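Probable enoyl-CoA hydratase/isomerase (Pseudomonas aeruginosa, PDB 7BOR) binds coenzyme A and, as a member of the crotonase-like enoyl-CoA hydratase/isomerase family, probably acts as a delta(3)-delta(2)-enoyl-CoA isomerase. Local coordinates at residues A[109-113]-A[137-143]; A[116-122]-A[174-180]; A[32-36]-A[80-84]; A[97-101]-A[180-185]. The contacts are given in a common frame with arbitrary orientation. Numbering follows the deposited sequence.

Interaction 1: A[109-113]-A[137-143]; sequences TLLLH and EFGSSLI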
loop_
_atom_site.group_PDB
_atom_site.type_symbol
_atom_site.label_atom_id
_atom_site.label_comp_id
_atom_site.label_asym_id
_atom_site.label_seq_id
_atom_site.Cartn_x
_atom_site.Cartn_y
_atom_site.Cartn_z
ATOM N N THR A 109 -2.073 3.015 -2.991
ATOM C CA THR A 109 -0.751 3.548 -3.258
ATOM C C THR A 109 0.354 2.634 -2.733
ATOM O O THR A 109 1.465 2.678 -3.246
ATOM C CB THR A 109 -0.574 4.987 -2.685
ATOM O OG1 THR A 109 -0.722 4.974 -1.273
ATOM C CG2 THR A 109 -1.568 5.920 -3.306
ATOM N N LEU A 110 0.113 1.846 -1.682
ATOM C CA LEU A 110 1.219 1.033 -1.194
ATOM C C LEU A 110 1.586 -0.035 -2.207
ATOM O O LEU A 110 2.750 -0.488 -2.266
ATOM C CB LEU A 110 0.880 0.411 0.138
ATOM C CG LEU A 110 -0.132 -0.733 0.205
ATOM C CD1 LEU A 110 0.602 -2.093 -0.030
ATOM C CD2 LEU A 110 -0.892 -0.688 1.533
ATOM N N LEU A 111 0.609 -0.427 -3.033
ATOM C CA LEU A 111 0.846 -1.380 -4.112
ATOM C C LEU A 111 1.874 -0.857 -5.097
ATOM O O LEU A 111 2.533 -1.649 -5.783
ATOM C CB LEU A 111 -0.483 -1.640 -4.832
ATOM C CG LEU A 111 -1.703 -2.073 -4.008
ATOM C CD1 LEU A 111 -2.930 -2.279 -4.852
ATOM C CD2 LEU A 111 -1.327 -3.324 -3.226
ATOM N N LEU A 112 2.012 0.465 -5.197
ATOM C CA LEU A 112 3.043 1.027 -6.067
ATOM C C LEU A 112 4.461 0.757 -5.565
ATOM O O LEU A 112 5.402 0.974 -6.325
ATOM C CB LEU A 112 2.826 2.541 -6.227
ATOM C CG LEU A 112 1.438 2.886 -6.723
ATOM C CD1 LEU A 112 1.223 4.391 -6.676
ATOM C CD2 LEU A 112 1.194 2.374 -8.193
ATOM N N HIS A 113 4.635 0.237 -4.347
ATOM C CA HIS A 113 5.950 -0.092 -3.809
ATOM C C HIS A 113 6.143 -1.599 -3.627
ATOM O O HIS A 113 7.160 -2.037 -3.060
ATOM C CB HIS A 113 6.166 0.669 -2.481
ATOM C CG HIS A 113 5.907 2.123 -2.630
ATOM N ND1 HIS A 113 6.883 3.005 -3.026
ATOM C CD2 HIS A 113 4.757 2.843 -2.541
ATOM C CE1 HIS A 113 6.349 4.203 -3.179
ATOM N NE2 HIS A 113 5.063 4.132 -2.883
ATOM N N GLU A 137 -0.534 10.944 -2.094
ATOM C CA GLU A 137 0.337 10.480 -1.020
ATOM C C GLU A 137 1.123 9.272 -1.522
ATOM O O GLU A 137 0.867 8.741 -2.626
ATOM C CB GLU A 137 -0.562 10.276 0.218
ATOM C CG GLU A 137 -0.318 9.135 1.045
ATOM C CD GLU A 137 -0.908 7.889 0.487
ATOM O OE1 GLU A 137 -1.019 7.772 -0.755
ATOM O OE2 GLU A 137 -1.209 7.017 1.322
ATOM N N PHE A 138 2.169 8.926 -0.748
ATOM C CA PHE A 138 3.072 7.786 -0.983
ATOM C C PHE A 138 3.746 7.832 -2.379
ATOM O O PHE A 138 4.123 6.802 -2.955
ATOM C CB PHE A 138 2.311 6.473 -0.742
ATOM C CG PHE A 138 3.154 5.342 -0.143
ATOM C CD1 PHE A 138 4.535 5.412 -0.107
ATOM C CD2 PHE A 138 2.546 4.217 0.361
ATOM C CE1 PHE A 138 5.267 4.390 0.410
ATOM C CE2 PHE A 138 3.290 3.200 0.888
ATOM C CZ PHE A 138 4.615 3.266 0.900
ATOM N N GLY A 139 3.998 9.022 -2.904
ATOM C CA GLY A 139 4.681 9.151 -4.171
ATOM C C GLY A 139 3.841 8.903 -5.418
ATOM O O GLY A 139 4.371 8.936 -6.542
ATOM N N SER A 140 2.542 8.707 -5.249
ATOM C CA SER A 140 1.649 8.445 -6.363
ATOM C C SER A 140 1.593 9.607 -7.330
ATOM O O SER A 140 1.284 9.393 -8.497
ATOM C CB SER A 140 0.264 8.150 -5.832
ATOM O OG SER A 140 -0.276 9.237 -5.092
ATOM N N SER A 141 1.873 10.845 -6.865
ATOM C CA SER A 141 1.903 11.990 -7.776
ATOM C C SER A 141 3.086 11.918 -8.714
ATOM O O SER A 141 3.072 12.532 -9.781
ATOM C CB SER A 141 1.966 13.319 -6.997
ATOM O OG SER A 141 3.173 13.427 -6.284
ATOM N N LEU A 142 4.115 11.170 -8.341
ATOM C CA LEU A 142 5.188 10.878 -9.281
ATOM C C LEU A 142 4.983 9.561 -10.040
ATOM O O LEU A 142 5.168 9.510 -11.258
ATOM C CB LEU A 142 6.504 10.823 -8.514
ATOM C CG LEU A 142 7.740 10.408 -9.308
ATOM C CD1 LEU A 142 8.058 11.539 -10.259
ATOM C CD2 LEU A 142 8.814 10.063 -8.353
ATOM N N ILE A 143 4.719 8.479 -9.312
ATOM C CA ILE A 143 4.696 7.145 -9.920
ATOM C C ILE A 143 3.591 7.037 -10.963
ATOM O O ILE A 143 3.810 6.516 -12.054
ATOM C CB ILE A 143 4.558 6.062 -8.832
ATOM C CG1 ILE A 143 5.805 6.066 -7.954
ATOM C CG2 ILE A 143 4.309 4.647 -9.410
ATOM C CD1 ILE A 143 5.675 5.200 -6.701
#

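Interaction 2: A[116-122]-A[174-180]; sequences LVFVGRN and ANAALED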
loop_
_atom_site.group_PDB
_atom_site.type_symbol
_atom_site.label_atom_id
_atom_site.label_comp_id
_atom_site.label_asym_id
_atom_site.label_seq_id
_atom_site.Cartn_x
_atom_site.Cartn_y
_atom_site.Cartn_z
ATOM N N LEU A 116 5.362 -7.495 -6.646
ATOM C CA LEU A 116 4.316 -8.166 -7.393
ATOM C C LEU A 116 3.015 -7.821 -6.717
ATOM O O LEU A 116 2.957 -7.646 -5.504
ATOM C CB LEU A 116 4.536 -9.662 -7.474
ATOM C CG LEU A 116 5.845 -10.124 -8.167
ATOM C CD1 LEU A 116 6.063 -11.651 -7.934
ATOM C CD2 LEU A 116 5.906 -9.797 -9.668
ATOM N N VAL A 117 1.977 -7.657 -7.521
ATOM C CA VAL A 117 0.669 -7.269 -7.005
ATOM C C VAL A 117 -0.361 -8.163 -7.666
ATOM O O VAL A 117 -0.458 -8.179 -8.900
ATOM C CB VAL A 117 0.367 -5.790 -7.295
ATOM C CG1 VAL A 117 -1.066 -5.433 -6.927
ATOM C CG2 VAL A 117 1.280 -4.946 -6.507
ATOM N N PHE A 118 -1.062 -8.973 -6.866
ATOM C CA PHE A 118 -2.163 -9.803 -7.348
ATOM C C PHE A 118 -3.477 -9.339 -6.746
ATOM O O PHE A 118 -3.555 -9.074 -5.547
ATOM C CB PHE A 118 -1.905 -11.249 -7.013
ATOM C CG PHE A 118 -0.657 -11.732 -7.604
ATOM C CD1 PHE A 118 -0.565 -11.928 -8.974
ATOM C CD2 PHE A 118 0.455 -11.888 -6.827
ATOM C CE1 PHE A 118 0.652 -12.342 -9.531
ATOM C CE2 PHE A 118 1.660 -12.263 -7.355
ATOM C CZ PHE A 118 1.755 -12.532 -8.696
ATOM N N VAL A 119 -4.514 -9.283 -7.576
ATOM C CA VAL A 119 -5.788 -8.725 -7.158
ATOM C C VAL A 119 -6.887 -9.636 -7.644
ATOM O O VAL A 119 -6.786 -10.223 -8.728
ATOM C CB VAL A 119 -6.045 -7.302 -7.726
ATOM C CG1 VAL A 119 -4.958 -6.343 -7.364
ATOM C CG2 VAL A 119 -6.164 -7.330 -9.280
ATOM N N GLY A 120 -7.977 -9.698 -6.879
ATOM C CA GLY A 120 -9.206 -10.235 -7.433
ATOM C C GLY A 120 -9.743 -9.365 -8.546
ATOM O O GLY A 120 -9.653 -8.128 -8.500
ATOM N N ARG A 121 -10.324 -10.031 -9.548
ATOM C CA ARG A 121 -10.841 -9.292 -10.694
ATOM C C ARG A 121 -11.759 -8.154 -10.276
ATOM O O ARG A 121 -11.899 -7.131 -10.991
ATOM C CB ARG A 121 -11.590 -10.240 -11.647
ATOM C CG ARG A 121 -10.798 -10.729 -12.707
ATOM C CD ARG A 121 -11.717 -11.554 -13.740
ATOM N NE ARG A 121 -12.132 -12.814 -13.145
ATOM C CZ ARG A 121 -11.453 -13.963 -13.237
ATOM N NH1 ARG A 121 -11.953 -15.060 -12.681
ATOM N NH2 ARG A 121 -10.293 -14.030 -13.895
ATOM N N ASN A 122 -12.578 -8.429 -9.262
ATOM C CA ASN A 122 -13.591 -7.487 -8.818
ATOM C C ASN A 122 -13.158 -6.710 -7.584
ATOM O O ASN A 122 -14.016 -6.124 -6.912
ATOM C CB ASN A 122 -14.938 -8.196 -8.509
ATOM C CG ASN A 122 -15.598 -8.792 -9.776
ATOM O OD1 ASN A 122 -16.239 -8.099 -10.554
ATOM N ND2 ASN A 122 -15.383 -10.070 -9.983
ATOM N N ALA A 174 -1.422 -4.001 -11.311
ATOM C CA ALA A 174 -1.330 -5.358 -10.808
ATOM C C ALA A 174 -0.671 -6.234 -11.868
ATOM O O ALA A 174 -0.729 -5.940 -13.063
ATOM C CB ALA A 174 -2.705 -5.921 -10.430
ATOM N N ASN A 175 -0.025 -7.311 -11.418
ATOM C CA ASN A 175 0.582 -8.246 -12.361
ATOM C C ASN A 175 -0.469 -9.203 -12.937
ATOM O O ASN A 175 -0.298 -9.687 -14.054
ATOM C CB ASN A 175 1.684 -9.077 -11.703
ATOM C CG ASN A 175 2.856 -8.229 -11.264
ATOM O OD1 ASN A 175 2.803 -7.601 -10.194
ATOM N ND2 ASN A 175 3.905 -8.162 -12.116
ATOM N N ALA A 176 -1.535 -9.489 -12.191
ATOM C CA ALA A 176 -2.590 -10.396 -12.648
ATOM C C ALA A 176 -3.858 -10.130 -11.859
ATOM O O ALA A 176 -3.805 -9.864 -10.653
ATOM C CB ALA A 176 -2.167 -11.870 -12.462
ATOM N N ALA A 177 -4.993 -10.211 -12.546
ATOM C CA ALA A 177 -6.305 -10.176 -11.931
ATOM C C ALA A 177 -6.840 -11.614 -11.915
ATOM O O ALA A 177 -6.850 -12.295 -12.950
ATOM C CB ALA A 177 -7.260 -9.262 -12.693
ATOM N N LEU A 178 -7.278 -12.066 -10.757
ATOM C CA LEU A 178 -7.623 -13.464 -10.557
ATOM C C LEU A 178 -9.021 -13.603 -9.985
ATOM O O LEU A 178 -9.643 -12.643 -9.538
ATOM C CB LEU A 178 -6.590 -14.124 -9.634
ATOM C CG LEU A 178 -5.167 -13.871 -10.149
ATOM C CD1 LEU A 178 -4.083 -13.959 -9.099
ATOM C CD2 LEU A 178 -4.902 -14.835 -11.293
ATOM N N GLU A 179 -9.515 -14.844 -10.027
ATOM C CA GLU A 179 -10.699 -15.231 -9.289
ATOM C C GLU A 179 -10.684 -14.634 -7.894
ATOM O O GLU A 179 -9.736 -14.828 -7.140
ATOM C CB GLU A 179 -10.732 -16.755 -9.206
ATOM C CG GLU A 179 -12.062 -17.408 -8.807
ATOM C CD GLU A 179 -11.901 -18.928 -8.761
ATOM O OE1 GLU A 179 -11.960 -19.514 -7.659
ATOM O OE2 GLU A 179 -11.646 -19.526 -9.830
ATOM N N ASP A 180 -11.740 -13.927 -7.542
ATOM C CA ASP A 180 -11.773 -13.252 -6.249
ATOM C C ASP A 180 -11.747 -14.259 -5.102
ATOM O O ASP A 180 -12.329 -15.350 -5.174
ATOM C CB ASP A 180 -13.017 -12.384 -6.157
ATOM C CG ASP A 180 -13.069 -11.330 -7.247
ATOM O OD1 ASP A 180 -12.421 -10.286 -7.079
ATOM O OD2 ASP A 180 -13.743 -11.546 -8.292
#

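Interaction 3: A[32-36]-A[80-84]; sequences YSRMA and PVGRF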
loop_
_atom_site.group_PDB
_atom_site.type_symbol
_atom_site.label_atom_id
_atom_site.label_comp_id
_atom_site.label_asym_id
_atom_site.label_seq_id
_atom_site.Cartn_x
_atom_site.Cartn_y
_atom_site.Cartn_z
ATOM N N TYR A 32 0.031 0.519 11.640
ATOM C CA TYR A 32 1.178 1.019 10.907
ATOM C C TYR A 32 2.470 0.700 11.640
ATOM O O TYR A 32 3.507 0.415 11.017
ATOM C CB TYR A 32 1.059 2.525 10.731
ATOM C CG TYR A 32 0.065 3.001 9.727
ATOM C CD1 TYR A 32 0.187 2.631 8.405
ATOM C CD2 TYR A 32 -0.938 3.891 10.070
ATOM C CE1 TYR A 32 -0.691 3.104 7.438
ATOM C CE2 TYR A 32 -1.822 4.364 9.110
ATOM C CZ TYR A 32 -1.679 3.952 7.783
ATOM O OH TYR A 32 -2.500 4.402 6.796
ATOM N N SER A 33 2.450 0.851 12.972
ATOM C CA SER A 33 3.649 0.620 13.768
ATOM C C SER A 33 4.049 -0.851 13.730
ATOM O O SER A 33 5.231 -1.159 13.539
ATOM C CB SER A 33 3.416 1.119 15.204
ATOM O OG SER A 33 3.433 2.548 15.236
ATOM N N ARG A 34 3.075 -1.762 13.855
ATOM C CA ARG A 34 3.385 -3.190 13.797
ATOM C C ARG A 34 3.964 -3.552 12.434
ATOM O O ARG A 34 4.961 -4.280 12.349
ATOM C CB ARG A 34 2.138 -4.023 14.124
ATOM C CG ARG A 34 2.341 -5.561 14.047
ATOM C CD ARG A 34 2.481 -6.217 15.396
ATOM N NE ARG A 34 3.325 -7.415 15.359
ATOM C CZ ARG A 34 4.631 -7.401 15.078
ATOM N NH1 ARG A 34 5.357 -8.522 15.070
ATOM N NH2 ARG A 34 5.213 -6.259 14.762
ATOM N N MET A 35 3.396 -3.002 11.354
ATOM C CA MET A 35 3.903 -3.336 10.024
ATOM C C MET A 35 5.279 -2.741 9.801
ATOM O O MET A 35 6.165 -3.397 9.235
ATOM C CB MET A 35 2.913 -2.877 8.952
ATOM C CG MET A 35 1.766 -3.864 8.778
ATOM S SD MET A 35 0.791 -3.474 7.318
ATOM C CE MET A 35 -0.283 -2.191 8.007
ATOM N N ALA A 36 5.507 -1.520 10.271
ATOM C CA ALA A 36 6.820 -0.928 10.075
ATOM C C ALA A 36 7.910 -1.743 10.771
ATOM O O ALA A 36 8.998 -1.941 10.219
ATOM C CB ALA A 36 6.838 0.518 10.563
ATOM N N PRO A 80 3.580 7.140 12.746
ATOM C CA PRO A 80 3.502 5.722 12.368
ATOM C C PRO A 80 3.246 5.506 10.879
ATOM O O PRO A 80 3.922 4.670 10.264
ATOM C CB PRO A 80 2.349 5.189 13.236
ATOM C CG PRO A 80 2.284 6.184 14.430
ATOM C CD PRO A 80 2.637 7.499 13.818
ATOM N N VAL A 81 2.338 6.260 10.256
ATOM C CA VAL A 81 2.134 6.053 8.821
ATOM C C VAL A 81 3.410 6.387 8.044
ATOM O O VAL A 81 3.835 5.635 7.159
ATOM C CB VAL A 81 0.900 6.836 8.313
ATOM C CG1 VAL A 81 1.101 8.308 8.389
ATOM C CG2 VAL A 81 0.563 6.402 6.855
ATOM N N GLY A 82 4.083 7.471 8.411
ATOM C CA GLY A 82 5.326 7.806 7.754
ATOM C C GLY A 82 6.387 6.738 7.914
ATOM O O GLY A 82 7.174 6.489 6.993
ATOM N N ARG A 83 6.438 6.099 9.085
ATOM C CA ARG A 83 7.419 5.037 9.309
ATOM C C ARG A 83 7.047 3.785 8.523
ATOM O O ARG A 83 7.935 3.089 8.000
ATOM C CB ARG A 83 7.534 4.721 10.806
ATOM C CG ARG A 83 8.254 5.831 11.591
ATOM C CD ARG A 83 8.490 5.509 13.087
ATOM N NE ARG A 83 7.301 5.546 13.928
ATOM C CZ ARG A 83 6.805 6.654 14.464
ATOM N NH1 ARG A 83 7.396 7.803 14.226
ATOM N NH2 ARG A 83 5.734 6.606 15.248
ATOM N N PHE A 84 5.740 3.496 8.401
ATOM C CA PHE A 84 5.342 2.393 7.529
ATOM C C PHE A 84 5.732 2.689 6.082
ATOM O O PHE A 84 6.325 1.842 5.406
ATOM C CB PHE A 84 3.856 2.109 7.610
ATOM C CG PHE A 84 3.382 1.222 6.498
ATOM C CD1 PHE A 84 3.803 -0.110 6.440
ATOM C CD2 PHE A 84 2.554 1.718 5.499
ATOM C CE1 PHE A 84 3.390 -0.933 5.416
ATOM C CE2 PHE A 84 2.110 0.886 4.453
ATOM C CZ PHE A 84 2.537 -0.433 4.411
HETATM O O HOH W 1 5.830 3.587 15.244
#

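Interaction 4: A[97-101]-A[180-185]; sequences AAVNG and DGATVL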
loop_
_atom_site.group_PDB
_atom_site.type_symbol
_atom_site.label_atom_id
_atom_site.label_comp_id
_atom_site.label_asym_id
_atom_site.label_seq_id
_atom_site.Cartn_x
_atom_site.Cartn_y
_atom_site.Cartn_z
ATOM N N ALA A 97 1.851 -8.181 -2.739
ATOM C CA ALA A 97 0.506 -7.891 -2.274
ATOM C C ALA A 97 -0.501 -8.857 -2.875
ATOM O O ALA A 97 -0.396 -9.235 -4.038
ATOM C CB ALA A 97 0.066 -6.471 -2.644
ATOM N N ALA A 98 -1.508 -9.199 -2.068
ATOM C CA ALA A 98 -2.627 -10.069 -2.436
ATOM C C ALA A 98 -3.903 -9.358 -2.018
ATOM O O ALA A 98 -4.218 -9.276 -0.824
ATOM C CB ALA A 98 -2.536 -11.421 -1.746
ATOM N N VAL A 99 -4.654 -8.883 -2.992
ATOM C CA VAL A 99 -5.670 -7.870 -2.768
ATOM C C VAL A 99 -7.020 -8.435 -3.136
ATOM O O VAL A 99 -7.221 -8.866 -4.273
ATOM C CB VAL A 99 -5.380 -6.592 -3.590
ATOM C CG1 VAL A 99 -6.468 -5.536 -3.326
ATOM C CG2 VAL A 99 -3.969 -6.052 -3.290
ATOM N N ASN A 100 -7.966 -8.350 -2.205
ATOM C CA ASN A 100 -9.371 -8.624 -2.462
ATOM C C ASN A 100 -10.206 -7.452 -1.947
ATOM O O ASN A 100 -9.832 -6.783 -0.994
ATOM C CB ASN A 100 -9.810 -9.925 -1.756
ATOM C CG ASN A 100 -9.495 -11.190 -2.579
ATOM O OD1 ASN A 100 -10.087 -11.432 -3.631
ATOM N ND2 ASN A 100 -8.583 -11.980 -2.090
ATOM N N GLY A 101 -11.339 -7.220 -2.566
ATOM C CA GLY A 101 -12.266 -6.248 -2.053
ATOM C C GLY A 101 -11.730 -4.833 -2.173
ATOM O O GLY A 101 -11.109 -4.482 -3.167
ATOM N N ASP A 180 -11.740 -13.927 -7.542
ATOM C CA ASP A 180 -11.773 -13.252 -6.249
ATOM C C ASP A 180 -11.747 -14.259 -5.102
ATOM O O ASP A 180 -12.329 -15.350 -5.174
ATOM C CB ASP A 180 -13.017 -12.384 -6.157
ATOM C CG ASP A 180 -13.069 -11.330 -7.247
ATOM O OD1 ASP A 180 -12.421 -10.286 -7.079
ATOM O OD2 ASP A 180 -13.743 -11.546 -8.292
ATOM N N GLY A 181 -11.065 -13.878 -4.026
ATOM C CA GLY A 181 -11.098 -14.637 -2.803
ATOM C C GLY A 181 -9.794 -15.362 -2.562
ATOM O O GLY A 181 -8.722 -14.885 -2.897
ATOM N N ALA A 182 -9.890 -16.568 -2.030
ATOM C CA ALA A 182 -8.699 -17.332 -1.676
ATOM C C ALA A 182 -7.717 -17.497 -2.831
ATOM O O ALA A 182 -6.503 -17.552 -2.610
ATOM C CB ALA A 182 -9.116 -18.698 -1.150
ATOM N N THR A 183 -8.200 -17.661 -4.065
ATOM C CA THR A 183 -7.259 -17.867 -5.176
ATOM C C THR A 183 -6.165 -16.802 -5.221
ATOM O O THR A 183 -4.996 -17.083 -5.541
ATOM C CB THR A 183 -8.011 -17.866 -6.488
ATOM O OG1 THR A 183 -9.118 -18.744 -6.364
ATOM C CG2 THR A 183 -7.129 -18.302 -7.649
ATOM N N VAL A 184 -6.537 -15.559 -4.943
ATOM C CA VAL A 184 -5.581 -14.460 -5.040
ATOM C C VAL A 184 -4.421 -14.711 -4.102
ATOM O O VAL A 184 -3.234 -14.605 -4.487
ATOM C CB VAL A 184 -6.282 -13.125 -4.735
ATOM C CG1 VAL A 184 -5.210 -11.969 -4.653
ATOM C CG2 VAL A 184 -7.312 -12.866 -5.798
ATOM N N LEU A 185 -4.755 -15.178 -2.891
ATOM C CA LEU A 185 -3.697 -15.407 -1.923
ATOM C C LEU A 185 -2.872 -16.631 -2.308
ATOM O O LEU A 185 -1.629 -16.672 -2.128
ATOM C CB LEU A 185 -4.275 -15.587 -0.518
ATOM C CG LEU A 185 -4.565 -14.265 0.207
ATOM C CD1 LEU A 185 -5.804 -13.597 -0.407
ATOM C CD2 LEU A 185 -4.811 -14.505 1.657
HETATM O O HOH W 2 -11.835 -9.279 -4.664
#

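Interaction 1: A[109-113]-A[137-143]
Buried polar groups must find partners inside the protein, and this contact illustrates how two short segments can supply them for each other. Thr-109 OG1 donates to Glu-137 OE1 at 2.9 Å, giving the carboxylate a neutral partner in a largely apolar setting. At the C-terminal end of the 3-10 segment 110-113, His-113 NE2 donates to the main-chain Phe-138 O at 2.8 Å. The same imidazole lies in an offset stack on the Phe-138 ring, with centroids 3.9 Å apart and planes at 19°, so one histidine meets both the carbonyl and the ring of a single residue. Within segment 137-143, a type I' turn runs from Glu-137 to Ser-140, and Glu-137 O accepts from both Ser-140 N (3.1 Å) and Ser-140 OG (2.8 Å). Gly-139 takes the N-cap position; its amide is satisfied by Glu-225 of helix 200-233. Apolar contacts fill the remainder: Ile-143 CD1 reaches Leu-112 CB at 3.9 Å, and Leu-110 CB meets Phe-138 CE2 at 3.8 Å. The Glu-137 side chain is about 7 Å from bound CoA and about 6 Å from that of Asn-64, placing this buried turn before helix 140-148 close to the CoA site of a crotonase-like fold.

Interaction 2: A[116-122]-A[174-180]
Strands 116-120 and 176-178 run parallel, their short axes inclined at 31° and 4.6 Å apart at closest approach. The ladder pairs Phe-118 with Ala-176, Val-119 with Ala-177 and Gly-120 with Leu-178. Its rungs are Asn-175 N to Val-117 O (2.7 Å), Val-119 N to Ala-176 O (3.2 Å), Leu-178 N to Val-119 O (2.8 Å) and Arg-121 N to Leu-178 O (2.7 Å). Side chains prolong the pairing at both ends: Asn-175 OD1 accepts from Val-117 N at 2.8 Å, while Asp-180 takes Asn-122 N on OD1 at 2.9 Å and Asn-122 ND2 on OD2 at 2.8 Å. Gly-120 leaves room for that carboxylate, since a CB there would clash with Asp-180 OD1. Phe-118 and Ala-176 share one face of the sheet, Val-119 and Ala-177 the other. Strand 176-178 is one of the two outermost strands of the sheet, joined through 116-120 to 95-99; helix 182-196 packs on the Phe-118 face, where His-187 meets that ring edge-to-face, and helix 165-171 touches Ala-177.

Interaction 3: A[32-36]-A[80-84]
Tyr-32 and Phe-84 have the most surface buried where helices 29-44 and 80-90 pack together, with Ala-36 and Pro-80 as their neighbours. The two short axes come within 8.1 Å at an angle of 27°; the small side chain of Ala-36 lets the backbones come close, its CA 4.4 Å from Phe-84 CA. Tyr-32 lays its ring across segment 80-84. Val-81 CG2 sits over one face, 3.7 Å from the ring centroid in a CH-pi contact, Phe-84 CB approaches Tyr-32 CD1 at 3.8 Å, and Pro-80 CB lies 3.9 Å from Tyr-32 CB. Phe-84 points toward the first helix and packs beside Met-35 and Ala-36, its CD1 3.8 Å from Met-35 CB, while Met-35 SD stands 4.8 Å from the ring centroid in an oblique Met-aromatic contact. On the more exposed side, one water is shared by Ser-33 OG (2.6 Å) and Arg-83 NE (2.8 Å); Ser-33 OG is also bonded to the carbonyl of Arg-29. No direct hydrogen bond crosses the interface. The chemistry therefore implies cohesion by shape and apolar contact, leaving the Tyr-32 hydroxyl to hydrogen-bond the side chain of Asn-64, a residue of the CoA-binding site.

Interaction 4: A[97-101]-A[180-185]
How the start of a helix is tied to a neighbouring strand end can be followed residue by residue from Asp-180. Its carboxylate, whose OD2 is held by the side chain of Asn-122, receives a hydrogen bond on OD1 from a water at 2.7 Å; that water also donates to Asn-100 OD1 and accepts from Gly-101 N, each at 3.0 Å. Gly-181 follows with positive phi, a conformation in which a CB would press on the preceding carbonyl. Both its polar backbone atoms meet one amide side chain: Gly-181 N donates to Asn-100 OD1 at 2.7 Å, and Asn-100 ND2 donates to Gly-181 O at 3.0 Å. One turn on, Val-184 points at the strand, its CG1 lying 3.5 Å from Val-99 N and 4.0 Å from Ala-98 CB. Leu-185 closes the contact, with CG 4.0 Å from Ala-98 CB and CD1 3.6 Å from Asn-100 ND2. Strand 176-178 leads into helix 182-196, packed on one face of the sheet, consistent with the repeated beta-beta-alpha architecture of the crotonase fold.

Interactions 2 and 4 form one unit, their centres 7 Å apart: they share Asp-180, and the neighbouring strands 95-99 and 116-120 connect them through the probable hydrogen bonds Phe-118 O to Val-99 N and Gly-120 N to Val-99 O, both 2.8 Å. Interaction 1 touches this unit through Leu-111, whose CD2 is 3.5 Å from Ala-97 CB and whose O is 3.6 Å from Val-117 CG2. Interaction 3 touches none of the others; its nearest atoms are about 4 Å from interaction 1, its centre 25 Å from that of interaction 2 across the chain's centre. Interactions 1 and 3 both approach bound CoA, the Glu-137 and Tyr-32 side chains lying about 7 and 8 Å away.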